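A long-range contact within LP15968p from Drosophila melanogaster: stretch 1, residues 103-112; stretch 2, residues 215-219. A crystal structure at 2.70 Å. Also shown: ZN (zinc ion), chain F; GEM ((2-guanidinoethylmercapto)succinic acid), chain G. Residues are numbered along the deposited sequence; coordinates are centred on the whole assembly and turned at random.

Stretch 1, residues 103-112: DETVGRQLLV
Stretch 2, residues 215-219: NFHGG

A zinc ion joins the two stretches: Glu104, just ahead of a helix, and His217, more than a hundred residues later on a strand, bind the same metal. Glu104 chelates it with both carboxylate oxygens, OE1 and OE2 each 2.0 Å from ZN, and His217 ND1 binds at 2.1 Å. The bound group GEM, (2-guanidinoethylmercapto)succinic acid, adds O13 at 2.1 Å and O12 at 2.6 Å from ZN, and one further ligand comes from elsewhere in the structure. Because they share the metal, Glu104 OE1 and His217 ND1 lie 3.0 Å apart without a hydrogen bond; OE1 sits at the edge of the imidazole, near its plane, while GEM S7 lies over one face.

Glu104 is extended (phi/psi -102/98), with CA-to-CB toward stretch 2 and chi1 m (-57°), chi2 t (170°), chi3 11°. His217 (-134/172; chi1 m, -67°, chi2 -104°) has its CA-to-CB bond away from stretch 1. Its far nitrogen is held within its own stretch: NE2 donates to Asn215 OD1 at 2.7 Å, with Asn215 at chi1 p (78°), so the ring is fixed by metal on one nitrogen and amide on the other. Gly218 N gives a weak hydrogen bond to Glu104 OE1 (2.9 Å, 150°), though the position of OE1 is less sure because it is modelled too close to His217.

The backbones come nearest at two places, Glu104 CA to Gly218 CA at 4.7 Å and Gly107 CA to Phe216 CA at 5.3 Å, so stretch 1 advances as stretch 2 runs back. Thr105 (-109/-25) leads into the helix, which starts at Val106 and continues beyond Val112; Leu110 N to Val106 O (2.9 Å) and Leu111 N to Gly107 O (3.0 Å) are its firm early bonds. Asn215 (-126/142) and Phe216 (-108/138) are extended.

Gly107 (-50/-44) permits the close approach of helix and strand: its CA lies 4.0 Å from Phe216 CB, and an ideal CB there would come within 2.6 Å of that same Phe216 CB, a clash. The CA-to-CB bond of Phe216 points toward stretch 1, with chi1 m (-57°) and chi2 90°, its ring oblique to Gly107 CA and Leu111 CD2. One turn after Gly107, Leu111 (chi1 m, -75°; chi2 t, -176°) extends this packing, with CD2 4.3 Å from Phe216 CE1. Gly219 follows Gly218 (-133/165) at 127/-25, angles that would jam a CB against the carbonyl O of Gly218 and so call for glycine. The contact buries just 274 Å² in total.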

# COMPACT_ATOMS: atom_id res chain seq x y z
N ASP A 103 -12.42 -14.17 -0.57
CA ASP A 103 -11.99 -15.46 -1.11
C ASP A 103 -10.58 -15.42 -1.72
O ASP A 103 -10.07 -16.44 -2.17
CB ASP A 103 -13.00 -15.98 -2.13
CG ASP A 103 -13.46 -14.90 -3.10
OD1 ASP A 103 -14.51 -15.10 -3.74
OD2 ASP A 103 -12.79 -13.85 -3.22
N GLU A 104 -9.97 -14.24 -1.73
CA GLU A 104 -8.59 -14.09 -2.18
C GLU A 104 -7.71 -13.96 -0.95
O GLU A 104 -7.56 -12.87 -0.38
CB GLU A 104 -8.45 -12.86 -3.07
CG GLU A 104 -9.36 -12.86 -4.29
CD GLU A 104 -9.36 -11.53 -4.99
OE1 GLU A 104 -8.49 -10.70 -4.64
OE2 GLU A 104 -10.22 -11.29 -5.85
N THR A 105 -7.10 -15.08 -0.56
CA THR A 105 -6.64 -15.29 0.80
C THR A 105 -5.12 -15.28 1.04
O THR A 105 -4.68 -15.02 2.16
CB THR A 105 -7.20 -16.64 1.31
OG1 THR A 105 -6.78 -17.70 0.44
CG2 THR A 105 -8.73 -16.60 1.32
N VAL A 106 -4.31 -15.57 0.02
CA VAL A 106 -2.86 -15.68 0.22
C VAL A 106 -2.26 -14.40 0.85
O VAL A 106 -1.53 -14.45 1.84
CB VAL A 106 -2.12 -16.05 -1.09
CG1 VAL A 106 -0.61 -16.17 -0.87
CG2 VAL A 106 -2.69 -17.35 -1.67
N GLY A 107 -2.59 -13.24 0.27
CA GLY A 107 -2.11 -11.97 0.79
C GLY A 107 -2.37 -11.85 2.28
O GLY A 107 -1.50 -11.40 3.04
N ARG A 108 -3.56 -12.27 2.68
CA ARG A 108 -3.93 -12.33 4.09
C ARG A 108 -2.81 -12.95 4.89
O ARG A 108 -2.24 -12.31 5.78
CB ARG A 108 -5.22 -13.13 4.29
CG ARG A 108 -5.38 -13.64 5.71
CD ARG A 108 -6.59 -14.54 5.91
NE ARG A 108 -7.79 -13.76 6.19
CZ ARG A 108 -8.43 -13.68 7.36
NH1 ARG A 108 -8.04 -14.36 8.43
NH2 ARG A 108 -9.50 -12.90 7.43
N GLN A 109 -2.48 -14.20 4.57
CA GLN A 109 -1.47 -14.93 5.34
C GLN A 109 -0.08 -14.35 5.20
O GLN A 109 0.70 -14.36 6.16
CB GLN A 109 -1.46 -16.42 4.99
CG GLN A 109 -2.40 -17.24 5.84
CD GLN A 109 -2.23 -16.95 7.31
OE1 GLN A 109 -3.17 -16.51 7.98
NE2 GLN A 109 -1.03 -17.20 7.82
N LEU A 110 0.24 -13.83 4.01
CA LEU A 110 1.55 -13.21 3.79
C LEU A 110 1.79 -12.00 4.70
O LEU A 110 2.92 -11.76 5.15
CB LEU A 110 1.72 -12.79 2.33
CG LEU A 110 1.91 -13.93 1.33
CD1 LEU A 110 2.19 -13.35 -0.04
CD2 LEU A 110 3.05 -14.82 1.73
N LEU A 111 0.73 -11.25 4.99
CA LEU A 111 0.86 -10.09 5.86
C LEU A 111 0.98 -10.54 7.30
O LEU A 111 1.66 -9.91 8.10
CB LEU A 111 -0.32 -9.15 5.69
CG LEU A 111 -0.28 -8.33 4.40
CD1 LEU A 111 -1.43 -7.32 4.35
CD2 LEU A 111 1.07 -7.62 4.33
N VAL A 112 0.31 -11.63 7.63
CA VAL A 112 0.42 -12.19 8.97
C VAL A 112 1.85 -12.63 9.18
O VAL A 112 2.47 -12.33 10.20
CB VAL A 112 -0.54 -13.36 9.14
CG1 VAL A 112 -0.09 -14.25 10.29
CG2 VAL A 112 -1.96 -12.84 9.37
N ASN A 215 -2.31 -3.27 -2.18
CA ASN A 215 -3.33 -4.22 -1.74
C ASN A 215 -3.37 -5.52 -2.58
O ASN A 215 -3.15 -5.50 -3.80
CB ASN A 215 -4.71 -3.57 -1.46
CG ASN A 215 -5.49 -3.29 -2.72
OD1 ASN A 215 -6.52 -3.92 -2.95
ND2 ASN A 215 -5.03 -2.34 -3.52
N PHE A 216 -3.61 -6.64 -1.90
CA PHE A 216 -3.34 -7.94 -2.47
C PHE A 216 -4.61 -8.66 -2.82
O PHE A 216 -5.58 -8.67 -2.06
CB PHE A 216 -2.48 -8.75 -1.50
CG PHE A 216 -1.20 -8.07 -1.14
CD1 PHE A 216 -1.13 -7.23 -0.05
CD2 PHE A 216 -0.07 -8.25 -1.92
CE1 PHE A 216 0.06 -6.58 0.26
CE2 PHE A 216 1.12 -7.60 -1.61
CZ PHE A 216 1.18 -6.77 -0.53
N HIS A 217 -4.57 -9.29 -3.98
CA HIS A 217 -5.70 -10.01 -4.52
C HIS A 217 -5.22 -11.35 -5.03
O HIS A 217 -4.02 -11.60 -5.09
CB HIS A 217 -6.32 -9.20 -5.67
CG HIS A 217 -6.95 -7.92 -5.23
ND1 HIS A 217 -8.31 -7.75 -5.13
CD2 HIS A 217 -6.40 -6.73 -4.87
CE1 HIS A 217 -8.58 -6.52 -4.73
NE2 HIS A 217 -7.43 -5.88 -4.56
N GLY A 218 -6.16 -12.20 -5.42
CA GLY A 218 -5.82 -13.49 -5.98
C GLY A 218 -6.63 -13.69 -7.23
O GLY A 218 -7.60 -12.97 -7.47
N GLY A 219 -6.24 -14.66 -8.04
CA GLY A 219 -6.95 -14.94 -9.26
C GLY A 219 -5.96 -14.93 -10.39
O GLY A 219 -6.14 -15.57 -11.43
ZN ZN F . -9.56 -9.37 -5.73
C8 GEM G . -9.62 -6.87 -9.89
S7 GEM G . -8.58 -5.67 -9.12
C6 GEM G . -7.11 -5.83 -10.10
C5 GEM G . -7.36 -5.69 -11.60
N3 GEM G . -7.70 -4.30 -11.85
C1 GEM G . -8.15 -3.78 -12.99
N4 GEM G . -8.42 -2.48 -13.08
N2 GEM G . -8.33 -4.56 -14.05
C9 GEM G . -11.01 -6.69 -9.33
O14 GEM G . -11.16 -5.86 -8.41
O15 GEM G . -11.95 -7.35 -9.80
C10 GEM G . -9.12 -8.32 -9.71
C11 GEM G . -9.16 -8.89 -8.30
O12 GEM G . -8.12 -9.45 -7.87
O13 GEM G . -10.22 -8.83 -7.63